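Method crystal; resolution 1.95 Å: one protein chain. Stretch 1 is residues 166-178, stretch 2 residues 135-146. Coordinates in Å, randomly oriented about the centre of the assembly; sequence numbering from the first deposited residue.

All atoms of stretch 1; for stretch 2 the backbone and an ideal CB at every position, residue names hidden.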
ATOM      1  N   ARG A 166       6.687   1.907   8.291  1.00 29.62           N
ATOM      2  CA  ARG A 166       7.116   3.174   7.701  1.00 28.90           C
ATOM      3  C   ARG A 166       6.464   3.429   6.378  1.00 26.19           C
ATOM      4  O   ARG A 166       6.381   2.541   5.535  1.00 24.74           O
ATOM      5  CB  ARG A 166       8.637   3.229   7.534  1.00 31.40           C
ATOM      6  CG  ARG A 166       9.115   4.481   6.876  1.00 30.66           C
ATOM      7  CD  ARG A 166      10.637   4.691   6.976  1.00 32.85           C
ATOM      8  NE  ARG A 166      11.075   5.765   6.076  1.00 36.71           N
ATOM      9  CZ  ARG A 166      10.819   7.066   6.266  1.00 34.22           C
ATOM     10  NH1 ARG A 166      10.126   7.461   7.305  1.00 33.29           N
ATOM     11  NH2 ARG A 166      11.224   7.973   5.388  1.00 33.50           N
ATOM     12  N   ALA A 167       5.932   4.631   6.252  1.00 27.86           N
ATOM     13  CA  ALA A 167       5.557   5.227   4.979  1.00 28.68           C
ATOM     14  C   ALA A 167       6.780   5.976   4.481  1.00 30.84           C
ATOM     15  O   ALA A 167       7.219   6.926   5.104  1.00 27.65           O
ATOM     16  CB  ALA A 167       4.370   6.175   5.167  1.00 31.12           C
ATOM     17  N   TRP A 168       7.346   5.501   3.370  1.00 28.48           N
ATOM     18  CA  TRP A 168       8.606   5.966   2.881  1.00 26.84           C
ATOM     19  C   TRP A 168       8.389   7.196   2.007  1.00 27.09           C
ATOM     20  O   TRP A 168       7.260   7.428   1.498  1.00 25.07           O
ATOM     21  CB  TRP A 168       9.315   4.846   2.117  1.00 26.74           C
ATOM     22  CG  TRP A 168       9.593   3.671   2.958  1.00 26.53           C
ATOM     23  CD1 TRP A 168       8.703   2.680   3.303  1.00 27.70           C
ATOM     24  CD2 TRP A 168      10.832   3.333   3.605  1.00 24.75           C
ATOM     25  NE1 TRP A 168       9.322   1.762   4.120  1.00 25.59           N
ATOM     26  CE2 TRP A 168      10.619   2.148   4.332  1.00 27.35           C
ATOM     27  CE3 TRP A 168      12.098   3.901   3.616  1.00 30.31           C
ATOM     28  CZ2 TRP A 168      11.630   1.532   5.071  1.00 26.97           C
ATOM     29  CZ3 TRP A 168      13.088   3.310   4.380  1.00 31.29           C
ATOM     30  CH2 TRP A 168      12.858   2.122   5.067  1.00 31.77           C
ATOM     31  N   LYS A 169       9.443   8.005   1.880  1.00 26.77           N
ATOM     32  CA  LYS A 169       9.449   9.147   0.956  1.00 26.54           C
ATOM     33  C   LYS A 169       9.339   8.608  -0.463  1.00 28.73           C
ATOM     34  O   LYS A 169       9.788   7.489  -0.757  1.00 27.27           O
ATOM     35  CB  LYS A 169      10.712  10.009   1.045  1.00 27.67           C
ATOM     36  CG  LYS A 169      11.093  10.537   2.452  1.00 24.23           C
ATOM     37  CD  LYS A 169      12.431  11.278   2.351  1.00 28.89           C
ATOM     38  CE  LYS A 169      13.031  11.929   3.634  1.00 32.67           C
ATOM     39  NZ  LYS A 169      12.067  12.595   4.480  1.00 36.91           N
ATOM     40  N   LYS A 170       8.729   9.405  -1.331  1.00 27.19           N
ATOM     41  CA  LYS A 170       8.774   9.149  -2.738  1.00 24.73           C
ATOM     42  C   LYS A 170      10.206   8.937  -3.244  1.00 25.66           C
ATOM     43  O   LYS A 170      10.448   8.036  -4.007  1.00 24.11           O
ATOM     44  CB  LYS A 170       8.052  10.275  -3.486  1.00 26.88           C
ATOM     45  CG  LYS A 170       6.550  10.295  -3.253  1.00 28.22           C
ATOM     46  CD  LYS A 170       5.806  11.341  -4.116  1.00 23.64           C
ATOM     47  CE  LYS A 170       6.174  12.775  -3.856  1.00 28.83           C
ATOM     48  NZ  LYS A 170       5.608  13.238  -2.528  1.00 27.02           N
ATOM     49  N   SER A 171      11.170   9.720  -2.749  1.00 27.26           N
ATOM     50  CA  SER A 171      12.580   9.542  -3.105  1.00 27.29           C
ATOM     51  C   SER A 171      13.144   8.217  -2.611  1.00 28.03           C
ATOM     52  O   SER A 171      14.017   7.648  -3.266  1.00 28.96           O
ATOM     53  CB  SER A 171      13.437  10.680  -2.544  1.00 27.33           C
ATOM     54  OG  SER A 171      13.213  10.795  -1.143  1.00 30.64           O
ATOM     55  N   ASP A 172      12.633   7.726  -1.483  1.00 26.59           N
ATOM     56  CA  ASP A 172      13.066   6.447  -0.922  1.00 26.46           C
ATOM     57  C   ASP A 172      12.635   5.353  -1.873  1.00 25.78           C
ATOM     58  O   ASP A 172      13.397   4.433  -2.138  1.00 26.07           O
ATOM     59  CB  ASP A 172      12.435   6.155   0.442  1.00 28.14           C
ATOM     60  CG  ASP A 172      12.952   7.040   1.589  1.00 27.80           C
ATOM     61  OD1 ASP A 172      14.102   7.517   1.545  1.00 30.57           O
ATOM     62  OD2 ASP A 172      12.158   7.229   2.556  1.00 28.36           O
ATOM     63  N   TRP A 173      11.400   5.411  -2.358  1.00 26.59           N
ATOM     64  CA  TRP A 173      10.911   4.420  -3.318  1.00 24.39           C
ATOM     65  C   TRP A 173      11.663   4.463  -4.660  1.00 25.22           C
ATOM     66  O   TRP A 173      11.917   3.436  -5.248  1.00 27.01           O
ATOM     67  CB  TRP A 173       9.396   4.560  -3.595  1.00 28.61           C
ATOM     68  CG  TRP A 173       8.589   4.012  -2.521  1.00 29.00           C
ATOM     69  CD1 TRP A 173       7.763   4.700  -1.682  1.00 29.95           C
ATOM     70  CD2 TRP A 173       8.533   2.651  -2.120  1.00 32.91           C
ATOM     71  NE1 TRP A 173       7.190   3.835  -0.787  1.00 29.00           N
ATOM     72  CE2 TRP A 173       7.646   2.573  -1.035  1.00 28.55           C
ATOM     73  CE3 TRP A 173       9.130   1.473  -2.594  1.00 38.29           C
ATOM     74  CZ2 TRP A 173       7.369   1.389  -0.389  1.00 30.29           C
ATOM     75  CZ3 TRP A 173       8.837   0.291  -1.967  1.00 34.35           C
ATOM     76  CH2 TRP A 173       7.950   0.251  -0.877  1.00 33.87           C
ATOM     77  N   LEU A 174      11.963   5.648  -5.169  1.00 27.38           N
ATOM     78  CA  LEU A 174      12.750   5.765  -6.372  1.00 27.64           C
ATOM     79  C   LEU A 174      14.101   5.085  -6.255  1.00 28.91           C
ATOM     80  O   LEU A 174      14.540   4.391  -7.194  1.00 26.92           O
ATOM     81  CB  LEU A 174      13.013   7.225  -6.736  1.00 29.60           C
ATOM     82  CG  LEU A 174      11.861   8.165  -7.093  1.00 35.21           C
ATOM     83  CD1 LEU A 174      12.444   9.552  -7.368  1.00 36.56           C
ATOM     84  CD2 LEU A 174      11.072   7.665  -8.252  1.00 39.38           C
ATOM     85  N   LYS A 175      14.781   5.322  -5.137  1.00 30.12           N
ATOM     86  CA  LYS A 175      16.064   4.641  -4.861  1.00 29.16           C
ATOM     87  C   LYS A 175      15.910   3.106  -4.731  1.00 28.21           C
ATOM     88  O   LYS A 175      16.672   2.340  -5.337  1.00 27.96           O
ATOM     89  CB  LYS A 175      16.709   5.238  -3.624  1.00 29.21           C
ATOM     90  CG  LYS A 175      17.224   6.653  -3.868  1.00 32.71           C
ATOM     91  CD  LYS A 175      17.741   7.435  -2.663  1.00 37.16           C
ATOM     92  CE  LYS A 175      18.317   8.850  -3.099  1.00 46.98           C
ATOM     93  NZ  LYS A 175      19.252   8.987  -4.400  1.00 39.55           N
HETATM   94  N   MSE A 176      14.940   2.637  -3.949  1.00 25.37           N
HETATM   95  CA  MSE A 176      14.688   1.194  -3.873  1.00 29.07           C
HETATM   96  C   MSE A 176      14.394   0.551  -5.210  1.00 26.41           C
HETATM   97  O   MSE A 176      14.870  -0.546  -5.492  1.00 28.17           O
HETATM   98  CB  MSE A 176      13.563   0.870  -2.864  1.00 28.07           C
HETATM   99  CG  MSE A 176      14.055   1.025  -1.419  1.00 32.94           C
HETATM  100 SE   MSE A 176      12.723   0.408  -0.092  1.00 37.11          SE
HETATM  101  CE  MSE A 176      11.750   2.122   0.079  1.00 28.97           C
ATOM    102  N   LEU A 177      13.610   1.210  -6.059  1.00 26.51           N
ATOM    103  CA  LEU A 177      13.269   0.637  -7.357  1.00 25.52           C
ATOM    104  C   LEU A 177      14.481   0.570  -8.231  1.00 23.94           C
ATOM    105  O   LEU A 177      14.786  -0.459  -8.815  1.00 26.39           O
ATOM    106  CB  LEU A 177      12.178   1.443  -8.043  1.00 26.46           C
ATOM    107  CG  LEU A 177      10.770   1.358  -7.435  1.00 31.97           C
ATOM    108  CD1 LEU A 177       9.931   2.448  -8.059  1.00 37.03           C
ATOM    109  CD2 LEU A 177      10.096  -0.022  -7.656  1.00 34.60           C
ATOM    110  N   GLU A 178      15.232   1.658  -8.319  1.00 26.83           N
ATOM    111  CA  GLU A 178      16.414   1.625  -9.178  1.00 25.49           C
ATOM    112  C   GLU A 178      17.414   0.585  -8.673  1.00 26.97           C
ATOM    113  O   GLU A 178      18.000  -0.163  -9.465  1.00 26.65           O
ATOM    114  CB  GLU A 178      17.064   2.987  -9.263  1.00 26.24           C
ATOM    115  CG  GLU A 178      18.215   3.083 -10.297  1.00 28.82           C
ATOM    116  CD  GLU A 178      18.868   4.439 -10.305  1.00 31.50           C
ATOM    117  OE1 GLU A 178      18.167   5.432 -10.626  1.00 26.63           O
ATOM    118  OE2 GLU A 178      20.092   4.496 -10.034  1.00 26.47           O
ATOM    119  N   UNK A 135       5.630  -6.015 -14.982  1.00 25.51           N
ATOM    120  CA  UNK A 135       5.527  -4.757 -14.256  1.00 24.84           C
ATOM    121  C   UNK A 135       5.175  -4.931 -12.776  1.00 26.69           C
ATOM    122  O   UNK A 135       4.473  -5.843 -12.402  1.00 24.86           O
ATOM    123  CB  UNK A 135       4.477  -3.869 -14.927  1.00 24.84           C
ATOM    124  N   UNK A 136       5.686  -4.015 -11.959  1.00 27.43           N
ATOM    125  CA  UNK A 136       5.293  -3.882 -10.567  1.00 27.93           C
ATOM    126  C   UNK A 136       4.365  -2.683 -10.480  1.00 28.74           C
ATOM    127  O   UNK A 136       4.703  -1.615 -10.933  1.00 27.88           O
ATOM    128  CB  UNK A 136       6.505  -3.726  -9.646  1.00 27.93           C
ATOM    129  N   UNK A 137       3.222  -2.888  -9.835  1.00 25.41           N
ATOM    130  CA  UNK A 137       2.266  -1.860  -9.532  1.00 25.68           C
ATOM    131  C   UNK A 137       2.197  -1.744  -8.017  1.00 28.31           C
ATOM    132  O   UNK A 137       1.653  -2.608  -7.346  1.00 27.32           O
ATOM    133  CB  UNK A 137       0.898  -2.165 -10.145  1.00 25.68           C
ATOM    134  N   UNK A 138       2.699  -0.634  -7.477  1.00 27.26           N
ATOM    135  CA  UNK A 138       2.809  -0.444  -6.044  1.00 28.82           C
ATOM    136  C   UNK A 138       2.086   0.799  -5.605  1.00 26.27           C
ATOM    137  O   UNK A 138       2.298   1.873  -6.174  1.00 27.59           O
ATOM    138  CB  UNK A 138       4.277  -0.375  -5.620  1.00 28.82           C
ATOM    139  N   UNK A 139       1.214   0.639  -4.601  1.00 27.02           N
ATOM    140  CA  UNK A 139       0.360   1.692  -4.079  1.00 26.20           C
ATOM    141  C   UNK A 139       0.549   1.713  -2.565  1.00 28.64           C
ATOM    142  O   UNK A 139       0.525   0.657  -1.914  1.00 28.45           O
ATOM    143  CB  UNK A 139      -1.105   1.475  -4.463  1.00 26.20           C
ATOM    144  N   UNK A 140       0.840   2.897  -2.031  1.00 29.43           N
ATOM    145  CA  UNK A 140       1.000   3.070  -0.617  1.00 28.24           C
ATOM    146  C   UNK A 140       0.920   4.532  -0.249  1.00 29.04           C
ATOM    147  O   UNK A 140       1.079   5.418  -1.075  1.00 25.65           O
ATOM    148  CB  UNK A 140       2.326   2.467  -0.149  1.00 28.24           C
ATOM    149  N   UNK A 141       0.790   4.767   1.047  1.00 27.47           N
ATOM    150  CA  UNK A 141       0.942   6.109   1.614  1.00 28.82           C
ATOM    151  C   UNK A 141       2.382   6.457   1.628  1.00 25.51           C
ATOM    152  O   UNK A 141       3.234   5.577   1.758  1.00 29.97           O
ATOM    153  CB  UNK A 141       0.354   6.209   3.023  1.00 28.82           C
ATOM    154  N   UNK A 142       2.638   7.759   1.479  1.00 28.14           N
ATOM    155  CA  UNK A 142       3.975   8.291   1.299  1.00 25.57           C
ATOM    156  C   UNK A 142       4.236   9.411   2.272  1.00 26.62           C
ATOM    157  O   UNK A 142       3.341  10.067   2.692  1.00 25.86           O
ATOM    158  CB  UNK A 142       4.176   8.779  -0.137  1.00 25.57           C
ATOM    159  N   UNK A 143       5.504   9.577   2.644  1.00 28.48           N
ATOM    160  CA  UNK A 143       5.953  10.628   3.539  1.00 29.02           C
ATOM    161  C   UNK A 143       6.554  11.788   2.749  1.00 27.20           C
ATOM    162  O   UNK A 143       7.116  11.563   1.680  1.00 29.44           O
ATOM    163  CB  UNK A 143       6.972  10.078   4.539  1.00 29.02           C
ATOM    164  N   UNK A 144       6.402  13.017   3.256  1.00 25.89           N
ATOM    165  CA  UNK A 144       7.068  14.187   2.681  1.00 28.33           C
ATOM    166  C   UNK A 144       8.574  14.023   2.584  1.00 28.18           C
ATOM    167  O   UNK A 144       9.231  13.297   3.364  1.00 26.59           O
ATOM    168  CB  UNK A 144       6.747  15.430   3.513  1.00 28.33           C
ATOM    169  N   UNK A 145       9.138  14.749   1.650  1.00 29.06           N
ATOM    170  CA  UNK A 145      10.563  14.803   1.551  1.00 27.50           C
ATOM    171  C   UNK A 145      11.139  15.539   2.750  1.00 27.64           C
ATOM    172  O   UNK A 145      12.224  15.199   3.226  1.00 27.79           O
ATOM    173  CB  UNK A 145      10.985  15.471   0.241  1.00 27.50           C
ATOM    174  N   UNK A 146      10.405  16.518   3.252  1.00 27.41           N
ATOM    175  CA  UNK A 146      10.821  17.277   4.445  1.00 27.46           C
ATOM    176  C   UNK A 146      10.902  16.320   5.652  1.00 29.03           C
ATOM    177  O   UNK A 146       9.950  15.597   5.901  1.00 30.27           O
ATOM    178  CB  UNK A 146       9.847  18.423   4.728  1.00 27.46           C
TER

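Stretch 2 enters as an extended strand and leaves as a loop. The strand runs at 136° to the helix that begins at Lys170, with 9.9 Å between the axes of strand and helix at closest approach. Position 135 is beyond the reach of stretch 1, which sets no preference there; the residue is Gln135.

At position 136 CA-to-CB points toward the helix, but no atom of stretch 1 lies within 5.5 Å of the ideal CB. The gap faces the methyl groups of Leu177, so a long apolar side chain would suit, whether leucine, isoleucine or methionine. The deposited Leu136 (chi1 t, chi2 p) brings CD2 to 3.7 Å from CD2 of Leu177. Position 137, next along an extended backbone, is out of reach again, and Leu137 makes no contact with stretch 1.

Position 138 repeats the outlook of 136, now opposite the indole of Trp173. A long apolar chain, leucine or methionine for example, could span the space and lie on the ring. Leu138, again t and p, does so: its CD2 sits over one face of the six-membered ring, 3.7 Å from the centroid, and 3.4 Å from CZ3 of Trp173. Position 139 is out of reach and holds Val139.

At position 140 the CB points toward stretch 1, and the ideal CB is 5.1 Å from Trp173 NE1. This donor favours a short acceptor such as aspartate or asparagine, acting directly or through water. In Asp140 the link is a water, which donates to OD2 of Asp140 (3.0 Å) and accepts from NE1 of Trp173 (3.1 Å). The same water joins the backbone O of position 141 to Trp168 N.

Position 141 points sideways, with the ideal CB 4.6 Å from Ala167 CB, and many side chains would fit. The backbone O of Asn141 lies 3.6 Å from CB of Ala167, while its side chain comes no nearer than 4.5 Å, CB to CB.

Position 142 also points sideways, its ideal CB 3.7 Å from Trp168 O and 4.2 Å from Lys170 CG; a small residue is suitable. Ser142 has its OG hydrogen-bonded elsewhere in the structure.

At position 143 the ideal CB is only 3.2 Å from Ala167 O, tight enough to favour alanine, serine or glycine. It is Ala143, whose N donates to Trp168 O (3.0 Å, nearly linear).

Position 144 points away, and its phi of -55° allows proline. Pro144 offers its carbonyl O to NZ of Lys169 at 3.1 Å.

Position 145 starts sideways, near the first turn of the helix, where Ser171 presents both OG and a free backbone N. A flexible acidic chain, or glutamine, could turn back to meet them. Glu145, m at chi1 and chi2, receives OG of Ser171 at OE1 (2.5 Å) and N of Ser171 at OE2 (3.1 Å). A second water donates to OE2 of Glu145 and accepts from Lys170 N, while the carbonyl O of Glu145 takes NZ of Lys169 at 2.9 Å.

Position 146 points away into space that stretch 1 leaves open; Asn146 caps a helix just past the stretch.

Stretch 2, residues 135-146: QLLLVDNSAPEN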
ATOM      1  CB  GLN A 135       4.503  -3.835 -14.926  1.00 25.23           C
ATOM      2  CG  GLN A 135       3.101  -4.501 -15.087  1.00 26.18           C
ATOM      3  CD  GLN A 135       2.013  -3.542 -15.575  1.00 25.82           C
ATOM      4  OE1 GLN A 135       1.936  -2.394 -15.138  1.00 27.61           O
ATOM      5  NE2 GLN A 135       1.140  -4.027 -16.458  1.00 24.64           N
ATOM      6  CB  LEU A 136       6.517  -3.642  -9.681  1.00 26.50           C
ATOM      7  CG  LEU A 136       6.223  -3.223  -8.246  1.00 26.35           C
ATOM      8  CD1 LEU A 136       5.535  -4.280  -7.433  1.00 23.40           C
ATOM      9  CD2 LEU A 136       7.583  -2.798  -7.598  1.00 29.48           C
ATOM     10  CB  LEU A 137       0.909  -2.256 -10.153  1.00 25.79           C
ATOM     11  CG  LEU A 137       0.886  -2.197 -11.701  1.00 27.76           C
ATOM     12  CD1 LEU A 137      -0.215  -3.077 -12.280  1.00 27.38           C
ATOM     13  CD2 LEU A 137       0.736  -0.801 -12.259  1.00 26.68           C
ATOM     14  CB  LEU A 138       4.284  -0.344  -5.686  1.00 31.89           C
ATOM     15  CG  LEU A 138       4.775  -0.088  -4.254  1.00 34.65           C
ATOM     16  CD1 LEU A 138       4.340  -1.153  -3.302  1.00 36.49           C
ATOM     17  CD2 LEU A 138       6.292  -0.007  -4.269  1.00 33.13           C
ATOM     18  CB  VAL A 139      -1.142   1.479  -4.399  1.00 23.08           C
ATOM     19  CG1 VAL A 139      -2.000   2.482  -3.610  1.00 25.18           C
ATOM     20  CG2 VAL A 139      -1.416   1.658  -5.862  1.00 30.35           C
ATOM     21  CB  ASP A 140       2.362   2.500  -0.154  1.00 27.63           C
ATOM     22  CG  ASP A 140       2.316   1.929   1.285  1.00 29.14           C
ATOM     23  OD1 ASP A 140       1.211   1.758   1.836  1.00 31.61           O
ATOM     24  OD2 ASP A 140       3.400   1.700   1.849  1.00 31.87           O
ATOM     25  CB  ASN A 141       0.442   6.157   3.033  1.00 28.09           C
ATOM     26  CG  ASN A 141      -0.918   5.552   3.156  1.00 43.90           C
ATOM     27  OD1 ASN A 141      -1.879   6.000   2.505  1.00 38.32           O
ATOM     28  ND2 ASN A 141      -1.005   4.482   3.956  1.00 52.05           N
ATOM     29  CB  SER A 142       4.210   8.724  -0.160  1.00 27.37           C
ATOM     30  OG  SER A 142       3.161   9.532  -0.641  1.00 27.66           O
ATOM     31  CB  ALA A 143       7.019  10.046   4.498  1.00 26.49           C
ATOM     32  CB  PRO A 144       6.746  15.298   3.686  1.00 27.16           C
ATOM     33  CG  PRO A 144       5.494  14.909   4.274  1.00 32.06           C
ATOM     34  CD  PRO A 144       5.520  13.403   4.361  1.00 24.32           C
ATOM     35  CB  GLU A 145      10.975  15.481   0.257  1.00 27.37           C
ATOM     36  CG  GLU A 145      10.626  14.754  -0.979  1.00 26.66           C
ATOM     37  CD  GLU A 145      11.252  13.370  -1.085  1.00 31.07           C
ATOM     38  OE1 GLU A 145      12.444  13.184  -0.706  1.00 28.51           O
ATOM     39  OE2 GLU A 145      10.505  12.480  -1.555  1.00 27.93           O
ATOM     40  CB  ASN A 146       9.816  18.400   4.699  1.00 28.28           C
ATOM     41  CG  ASN A 146      10.132  19.199   5.974  1.00 33.61           C
ATOM     42  OD1 ASN A 146      10.009  18.717   7.110  1.00 29.11           O
ATOM     43  ND2 ASN A 146      10.578  20.388   5.772  1.00 29.10           N
TER
HETATM   44  O   HOH W   1       5.332   3.953   1.690  1.00 18.36           O
HETATM   45  O   HOH W   2       7.941  12.128  -0.783  1.00 12.09           O
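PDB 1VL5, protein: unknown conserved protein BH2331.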